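Local coordinates for protein GH62 arabinofuranosidase (Podospora anserina, PDB 4N4B) that probably cleaves terminal non-reducing alpha-L-arabinofuranoside residues and so takes part in the breakdown of plant xylan, at residues T24-W28 / N264-R268; A45-P50 / N321-L327; W279-H285 / Y309-P314. One frame throughout, in Å; residues are numbered along the deposited sequence.

Interaction 1 (T24-W28 / N264-R268); sequences TTWQW and NPWAR
Trp26 lies across Trp266, and walking out along its side chain shows how tryptophans can join two irregular segments. CB lies 3.4 Å from Trp266 O. CG, anti to the carbonyl carbon (chi1 -71°), moves on to the partner ring, CD1 and NE1 look to Trp266 CD1, and at the fused bond Trp26 CE2 comes 3.5 Å from Trp266 CD1. The six-membered ring then takes the pyrrole corner of its partner over one face: Trp26 CZ2 is 3.3 Å and Trp26 CH2 3.4 Å from Trp266 NE1, which CE3 and CZ3 also approach. The planes make 49°, neither a stack nor edge-to-face.

Trp28 completes the cluster by turning its benzo edge to a face of Trp266, a T-shaped meeting with planes at 70°. On the same side of the indole, Trp28 NE1 donates to Trp266 O at 2.8 Å, in both the indole and the carbonyl plane, which helps to hold the ring in its rotation. Asn264 ND2 holds Thr24 O (2.9 Å), and a water accepts from Trp26 N within bonding distance of Asn264 OD1 and Pro265 O, though acceptors in reach outnumber its protons.

Phe243 of strand 241-248 faces both Trp266 and Ala267 in a classic beta bulge, and His332 of strand 326-332 stacks on Trp26. Trp28 itself begins strand 28-30, which runs between strands 272-274 and 326-332.

Interaction 2 (A45-P50 / N321-L327); sequences AGIKDP and NALPWRL
Lys48 lays its aliphatic chain over the indole of Trp325 and crosses it at a slant. CE is the atom that settles on the ring, 3.8 Å from the centroid of the Trp325 five-membered ring and 24° off its normal, a CH-pi contact. A bend at chi3 (76°) steers the chain, and the ammonium passes the ring to bond Tyr320.

Farther along, Leu327 is met from two directions. Its CD2 meets Pro50 CD head-on at 3.7 Å, while its CD1 touches Ile47 CG2 at 3.9 Å, Ile47 and Leu327 crossing at about a right angle.

Arg326 sets off away from the other segment and folds back at chi2 (-67°). Its NH1 then donates to Ala45 O at 2.9 Å, close to the guanidinium plane, and also to Trp325 O. That second carbonyl is gripped from opposite faces, by Arg326 NH1 at 2.9 Å and by Ile47 N at 3.2 Å. A water between Ala45 O and Arg326 NH2 braces the flat group further.

The contact joins the first strand of the first blade, 46-55, to the blade in which strand 326-332 pairs with N-terminal strand 28-30, the kind of closure that completes a beta-propeller.

Interaction 3 (W279-H285 / Y309-P314); sequences WTKSISH and YQGMDP. With CA (calcium ion), chain B.
The corner that leads to the calcium-binding His285 is secured by an antiparallel hydrogen-bonded pair, Ser284 with Gln310 on strand 306-311. Ser284 N donates to Gln310 O at 3.0 Å, and Gln310 N returns a bond to Ser284 O at 3.2 Å. Gln310 adds a third: with CG set between backbone N and carbonyl carbon (chi1 66°) and the chain extended beyond, NE2 reaches Ser284 OG at 3.0 Å, the hydroxyl tilted 16° from the amide plane. Its OE1 accepts from Asp49 N. With an alanine in place of Gln310, Ser284 OG would lose this amide donor and Asp49 N is likely to be left without its acceptor.

Farther from the metal, Thr280 CG2 touches two rings, over the centre of a Trp279 face and in plane at the Tyr309 edge; the rings are near parallel but slid apart. Thr280 OG1 accepts from Met312 N at 3.0 Å.

Ser284 OG and His285 N both bond Glu233, a buried polar network that probably helps to position the backbone carrying His285. The calcium's six ligands are His285 NE2, at 2.2 Å, and five waters, so the ion is held here largely through water.

In the fold
Taken together, the contacts run from the outer part of the fold towards the calcium site, with interaction 2 bringing in the first blade. The centre of interaction 1, about 18 Å from the centre of the chain, is 15 Å from that of interaction 3, yet the two touch through Ala267 CB and Ile283 CG2, 3.9 Å apart. Interactions 2 and 3 have centres 9 Å apart, because strands 306-311 and 326-332 are neighbours in one sheet; Arg326 O and Gly311 N, 2.9 Å apart, probably share a hydrogen bond. Asp49 and His285 both bond a Tris molecule, probably from the crystallisation liquor, in what is plausibly the substrate pocket. The side chain of Trp266 is about 12 Å from the calcium ion.

Interaction 1 (T24-W28 / N264-R268)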
# COMPACT_ATOMS: atom_id res chain seq x y z
N THR A 24 19.04 -4.02 -10.28
CA THR A 24 19.52 -3.39 -9.08
C THR A 24 19.38 -1.83 -9.08
O THR A 24 19.29 -1.22 -7.99
CB THR A 24 20.97 -3.82 -8.77
OG1 THR A 24 21.80 -3.39 -9.83
CG2 THR A 24 21.05 -5.33 -8.73
N THR A 25 19.32 -1.19 -10.27
CA THR A 25 18.96 0.28 -10.38
C THR A 25 17.64 0.36 -11.16
O THR A 25 17.27 -0.42 -12.02
CB THR A 25 20.03 1.12 -11.09
OG1 THR A 25 19.92 1.02 -12.54
CG2 THR A 25 21.41 0.89 -10.53
N TRP A 26 16.88 1.40 -10.78
CA TRP A 26 15.52 1.56 -11.26
C TRP A 26 15.34 2.96 -11.88
O TRP A 26 15.86 3.93 -11.37
CB TRP A 26 14.53 1.48 -10.03
CG TRP A 26 14.44 0.06 -9.50
CD1 TRP A 26 15.44 -0.60 -8.86
CD2 TRP A 26 13.41 -0.87 -9.75
NE1 TRP A 26 15.05 -1.89 -8.64
CE2 TRP A 26 13.83 -2.11 -9.17
CE3 TRP A 26 12.17 -0.81 -10.38
CZ2 TRP A 26 13.05 -3.25 -9.23
CZ3 TRP A 26 11.39 -1.92 -10.40
CH2 TRP A 26 11.87 -3.18 -9.88
N GLN A 27 14.52 2.98 -12.92
CA GLN A 27 14.14 4.21 -13.62
C GLN A 27 12.68 4.18 -13.96
O GLN A 27 12.14 3.14 -14.35
CB GLN A 27 14.96 4.41 -14.91
CG GLN A 27 16.49 4.34 -14.76
CD GLN A 27 17.14 5.42 -13.91
OE1 GLN A 27 18.22 5.26 -13.31
NE2 GLN A 27 16.47 6.50 -13.82
N TRP A 28 12.02 5.35 -13.86
CA TRP A 28 10.58 5.51 -14.01
C TRP A 28 10.16 6.67 -14.85
O TRP A 28 10.86 7.68 -14.87
CB TRP A 28 9.95 5.65 -12.65
CG TRP A 28 10.21 4.62 -11.64
CD1 TRP A 28 11.22 4.67 -10.73
CD2 TRP A 28 9.45 3.43 -11.36
NE1 TRP A 28 11.18 3.54 -9.93
CE2 TRP A 28 10.06 2.81 -10.25
CE3 TRP A 28 8.27 2.88 -11.92
CZ2 TRP A 28 9.55 1.62 -9.73
CZ3 TRP A 28 7.75 1.73 -11.37
CH2 TRP A 28 8.44 1.12 -10.30
N ASN A 264 20.74 5.14 -4.90
CA ASN A 264 20.22 4.05 -5.66
C ASN A 264 18.88 3.60 -5.08
O ASN A 264 18.79 2.65 -4.35
CB ASN A 264 21.12 2.84 -5.66
CG ASN A 264 20.62 1.77 -6.59
OD1 ASN A 264 20.09 2.03 -7.68
ND2 ASN A 264 20.76 0.56 -6.16
N PRO A 265 17.83 4.41 -5.34
CA PRO A 265 16.54 4.26 -4.71
C PRO A 265 15.66 3.36 -5.52
O PRO A 265 15.79 3.18 -6.69
CB PRO A 265 15.96 5.65 -4.68
CG PRO A 265 16.53 6.29 -5.91
CD PRO A 265 17.91 5.73 -6.06
N TRP A 266 14.68 2.76 -4.86
CA TRP A 266 13.61 2.14 -5.62
C TRP A 266 12.77 3.14 -6.45
O TRP A 266 12.70 3.01 -7.65
CB TRP A 266 12.72 1.18 -4.79
CG TRP A 266 11.87 0.26 -5.65
CD1 TRP A 266 12.32 -0.86 -6.28
CD2 TRP A 266 10.47 0.32 -5.96
NE1 TRP A 266 11.35 -1.47 -6.97
CE2 TRP A 266 10.18 -0.76 -6.83
CE3 TRP A 266 9.46 1.23 -5.69
CZ2 TRP A 266 8.94 -0.96 -7.36
CZ3 TRP A 266 8.22 1.04 -6.18
CH2 TRP A 266 7.93 -0.07 -7.00
N ALA A 267 12.30 4.17 -5.76
CA ALA A 267 11.59 5.29 -6.44
C ALA A 267 11.77 6.52 -5.59
O ALA A 267 11.55 6.52 -4.38
CB ALA A 267 10.11 5.00 -6.66
N ARG A 268 12.23 7.61 -6.27
CA ARG A 268 12.57 8.85 -5.59
C ARG A 268 12.59 9.92 -6.68
O ARG A 268 12.67 9.63 -7.84
CB ARG A 268 13.94 8.71 -4.87
CG ARG A 268 14.38 9.88 -4.04
CD ARG A 268 15.54 9.54 -3.03
NE ARG A 268 15.91 10.72 -2.28
CZ ARG A 268 16.83 11.61 -2.74
NH1 ARG A 268 17.55 11.37 -3.78
NH2 ARG A 268 16.94 12.74 -2.10
O HOH W 1 17.75 3.08 -8.57

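Interaction 2 (A45-P50 / N321-L327)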
# COMPACT_ATOMS: atom_id res chain seq x y z
N ALA A 45 -9.34 16.43 1.68
CA ALA A 45 -8.11 17.17 1.28
C ALA A 45 -7.24 16.35 0.35
O ALA A 45 -6.58 16.88 -0.55
CB ALA A 45 -7.37 17.61 2.50
N GLY A 46 -7.10 15.04 0.68
CA GLY A 46 -6.20 14.17 -0.02
C GLY A 46 -6.85 12.82 -0.36
O GLY A 46 -7.62 12.31 0.40
N ILE A 47 -6.42 12.29 -1.51
CA ILE A 47 -6.71 10.87 -1.86
C ILE A 47 -5.41 10.18 -1.86
O ILE A 47 -4.40 10.64 -2.41
CB ILE A 47 -7.43 10.76 -3.21
CG1 ILE A 47 -8.74 11.62 -3.22
CG2 ILE A 47 -7.76 9.32 -3.56
CD1 ILE A 47 -9.79 11.18 -2.30
N LYS A 48 -5.34 9.04 -1.14
CA LYS A 48 -4.05 8.57 -0.61
C LYS A 48 -3.99 7.06 -0.63
O LYS A 48 -4.98 6.34 -0.62
CB LYS A 48 -3.86 9.00 0.85
CG LYS A 48 -3.75 10.50 1.05
CD LYS A 48 -3.43 10.80 2.46
CE LYS A 48 -2.00 10.55 2.79
NZ LYS A 48 -1.75 10.71 4.23
N ASP A 49 -2.79 6.55 -0.51
CA ASP A 49 -2.47 5.18 -0.08
C ASP A 49 -3.20 4.07 -0.91
O ASP A 49 -3.83 3.16 -0.33
CB ASP A 49 -2.89 4.98 1.39
CG ASP A 49 -2.52 6.11 2.34
OD1 ASP A 49 -1.43 6.65 2.14
OD2 ASP A 49 -3.34 6.39 3.26
N PRO A 50 -3.11 4.17 -2.22
CA PRO A 50 -3.96 3.22 -3.03
C PRO A 50 -3.54 1.78 -2.99
O PRO A 50 -2.36 1.43 -2.83
CB PRO A 50 -3.81 3.76 -4.41
CG PRO A 50 -2.45 4.41 -4.43
CD PRO A 50 -2.41 5.11 -3.10
N ASN A 321 -2.55 16.11 7.80
CA ASN A 321 -3.82 15.51 7.34
C ASN A 321 -4.57 16.31 6.29
O ASN A 321 -5.54 15.76 5.69
CB ASN A 321 -4.70 15.15 8.52
CG ASN A 321 -4.13 13.96 9.33
OD1 ASN A 321 -3.35 13.17 8.82
ND2 ASN A 321 -4.41 13.91 10.54
N ALA A 322 -4.22 17.59 6.11
CA ALA A 322 -4.87 18.41 5.10
C ALA A 322 -4.00 18.67 3.89
O ALA A 322 -4.35 19.46 3.00
CB ALA A 322 -5.33 19.76 5.72
N LEU A 323 -2.86 17.99 3.74
CA LEU A 323 -1.99 18.12 2.57
C LEU A 323 -2.65 17.61 1.32
O LEU A 323 -3.50 16.68 1.35
CB LEU A 323 -0.68 17.37 2.78
CG LEU A 323 0.26 17.94 3.84
CD1 LEU A 323 1.43 16.93 4.06
CD2 LEU A 323 0.80 19.28 3.48
N PRO A 324 -2.36 18.23 0.20
CA PRO A 324 -3.08 18.00 -1.05
C PRO A 324 -2.53 16.81 -1.87
O PRO A 324 -2.07 16.93 -3.00
CB PRO A 324 -2.89 19.36 -1.80
CG PRO A 324 -1.58 19.75 -1.38
CD PRO A 324 -1.44 19.39 0.08
N TRP A 325 -2.62 15.65 -1.27
CA TRP A 325 -2.19 14.43 -1.91
C TRP A 325 -3.10 14.06 -3.10
O TRP A 325 -4.27 14.15 -3.00
CB TRP A 325 -2.14 13.25 -0.91
CG TRP A 325 -1.16 13.35 0.17
CD1 TRP A 325 -1.42 13.74 1.42
CD2 TRP A 325 0.25 13.16 0.09
NE1 TRP A 325 -0.30 13.76 2.17
CE2 TRP A 325 0.76 13.43 1.37
CE3 TRP A 325 1.13 12.76 -0.92
CZ2 TRP A 325 2.09 13.30 1.67
CZ3 TRP A 325 2.45 12.64 -0.63
CH2 TRP A 325 2.93 12.90 0.67
N ARG A 326 -2.44 13.68 -4.19
CA ARG A 326 -3.05 13.24 -5.43
C ARG A 326 -2.35 11.97 -5.90
O ARG A 326 -1.25 11.76 -5.61
CB ARG A 326 -2.93 14.33 -6.53
CG ARG A 326 -3.33 15.77 -6.17
CD ARG A 326 -4.83 15.87 -5.91
NE ARG A 326 -5.24 17.21 -5.50
CZ ARG A 326 -5.54 17.56 -4.27
NH1 ARG A 326 -5.50 16.72 -3.29
NH2 ARG A 326 -5.94 18.79 -4.02
N LEU A 327 -3.07 11.20 -6.69
CA LEU A 327 -2.55 9.93 -7.21
C LEU A 327 -2.17 10.02 -8.67
O LEU A 327 -2.86 10.56 -9.44
CB LEU A 327 -3.55 8.75 -7.02
CG LEU A 327 -4.18 8.56 -5.63
CD1 LEU A 327 -5.11 7.33 -5.65
CD2 LEU A 327 -3.08 8.43 -4.57
O HOH W 2 -6.65 19.55 -1.28

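Interaction 3 (W279-H285 / Y309-P314)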
# COMPACT_ATOMS: atom_id res chain seq x y z
N TRP A 279 5.22 17.67 -10.83
CA TRP A 279 4.16 18.03 -9.91
C TRP A 279 4.38 17.64 -8.42
O TRP A 279 3.74 18.14 -7.58
CB TRP A 279 2.82 17.56 -10.43
CG TRP A 279 2.59 16.07 -10.46
CD1 TRP A 279 2.90 15.23 -11.48
CD2 TRP A 279 2.01 15.26 -9.45
NE1 TRP A 279 2.54 13.95 -11.16
CE2 TRP A 279 1.97 13.95 -9.92
CE3 TRP A 279 1.49 15.51 -8.18
CZ2 TRP A 279 1.45 12.92 -9.17
CZ3 TRP A 279 0.99 14.48 -7.46
CH2 TRP A 279 0.97 13.24 -7.94
N THR A 280 5.32 16.73 -8.22
CA THR A 280 5.67 16.26 -6.90
C THR A 280 7.17 15.95 -6.84
O THR A 280 7.73 15.59 -7.81
CB THR A 280 4.79 15.01 -6.52
OG1 THR A 280 5.08 14.63 -5.20
CG2 THR A 280 5.04 13.83 -7.45
N LYS A 281 7.76 16.09 -5.66
CA LYS A 281 9.10 15.60 -5.35
C LYS A 281 8.97 14.34 -4.49
O LYS A 281 9.78 13.44 -4.71
CB LYS A 281 9.97 16.63 -4.63
CG LYS A 281 10.40 17.66 -5.60
CD LYS A 281 11.37 18.68 -4.92
CE LYS A 281 11.67 19.84 -5.86
NZ LYS A 281 11.76 21.14 -5.14
N SER A 282 8.00 14.27 -3.63
CA SER A 282 7.74 13.01 -2.84
C SER A 282 7.19 11.97 -3.81
O SER A 282 6.27 12.21 -4.58
CB SER A 282 6.76 13.30 -1.76
OG SER A 282 7.44 13.87 -0.62
N ILE A 283 7.66 10.73 -3.63
CA ILE A 283 7.03 9.50 -4.20
C ILE A 283 6.62 8.69 -3.02
O ILE A 283 7.45 8.22 -2.25
CB ILE A 283 8.03 8.74 -5.10
CG1 ILE A 283 8.76 9.61 -6.12
CG2 ILE A 283 7.27 7.58 -5.73
CD1 ILE A 283 7.86 10.22 -7.17
N SER A 284 5.35 8.67 -2.74
CA SER A 284 4.85 8.19 -1.45
C SER A 284 3.78 7.09 -1.66
O SER A 284 3.39 6.81 -2.74
CB SER A 284 4.33 9.42 -0.65
OG SER A 284 3.86 9.14 0.62
N HIS A 285 3.32 6.55 -0.53
CA HIS A 285 2.46 5.39 -0.37
C HIS A 285 1.71 5.00 -1.63
O HIS A 285 0.82 5.64 -2.04
CB HIS A 285 1.45 5.65 0.78
CG HIS A 285 0.84 4.41 1.36
ND1 HIS A 285 0.52 4.28 2.69
CD2 HIS A 285 0.41 3.28 0.77
CE1 HIS A 285 -0.01 3.09 2.89
NE2 HIS A 285 -0.07 2.45 1.74
N TYR A 309 0.88 5.75 -7.13
CA TYR A 309 1.48 6.40 -5.96
C TYR A 309 0.81 7.68 -5.66
O TYR A 309 0.07 8.26 -6.44
CB TYR A 309 2.98 6.55 -6.17
CG TYR A 309 3.30 7.73 -7.10
CD1 TYR A 309 3.17 7.66 -8.48
CD2 TYR A 309 3.75 8.94 -6.57
CE1 TYR A 309 3.47 8.72 -9.31
CE2 TYR A 309 4.09 10.00 -7.40
CZ TYR A 309 3.93 9.85 -8.76
OH TYR A 309 4.31 10.96 -9.56
N GLN A 310 1.11 8.21 -4.48
CA GLN A 310 0.65 9.55 -4.07
C GLN A 310 1.82 10.53 -4.08
O GLN A 310 2.94 10.23 -3.66
CB GLN A 310 -0.02 9.50 -2.70
CG GLN A 310 0.87 9.15 -1.56
CD GLN A 310 0.14 9.13 -0.25
OE1 GLN A 310 -1.04 8.87 -0.14
NE2 GLN A 310 0.90 9.37 0.84
N GLY A 311 1.44 11.70 -4.51
CA GLY A 311 2.34 12.81 -4.53
C GLY A 311 1.63 14.12 -4.15
O GLY A 311 0.50 14.14 -4.01
N MET A 312 2.39 15.18 -4.07
CA MET A 312 1.84 16.48 -3.75
C MET A 312 2.79 17.60 -4.20
O MET A 312 3.97 17.44 -4.30
CB MET A 312 1.55 16.65 -2.25
CG MET A 312 2.75 16.48 -1.40
SD MET A 312 2.46 16.87 0.34
CE MET A 312 3.06 18.57 0.30
N ASP A 313 2.18 18.74 -4.41
CA ASP A 313 2.94 19.96 -4.71
C ASP A 313 4.03 20.16 -3.67
O ASP A 313 3.74 20.27 -2.56
CB ASP A 313 1.99 21.15 -4.73
CG ASP A 313 2.69 22.50 -5.11
OD1 ASP A 313 3.85 22.64 -5.01
OD2 ASP A 313 1.93 23.37 -5.45
N PRO A 314 5.29 20.20 -4.06
CA PRO A 314 6.33 20.22 -3.01
C PRO A 314 6.44 21.55 -2.34
O PRO A 314 7.07 21.67 -1.34
CB PRO A 314 7.59 19.88 -3.76
CG PRO A 314 7.41 20.43 -5.07
CD PRO A 314 6.03 20.01 -5.41
CA CA B . -0.75 0.39 1.29
O HOH W 3 6.33 16.61 -3.08
O HOH W 4 -0.68 0.89 -0.84
O HOH W 5 1.25 -0.15 1.02
O HOH W 6 -1.62 -1.47 0.71
O HOH W 7 -2.81 1.20 1.30
O HOH W 8 -0.79 0.00 3.23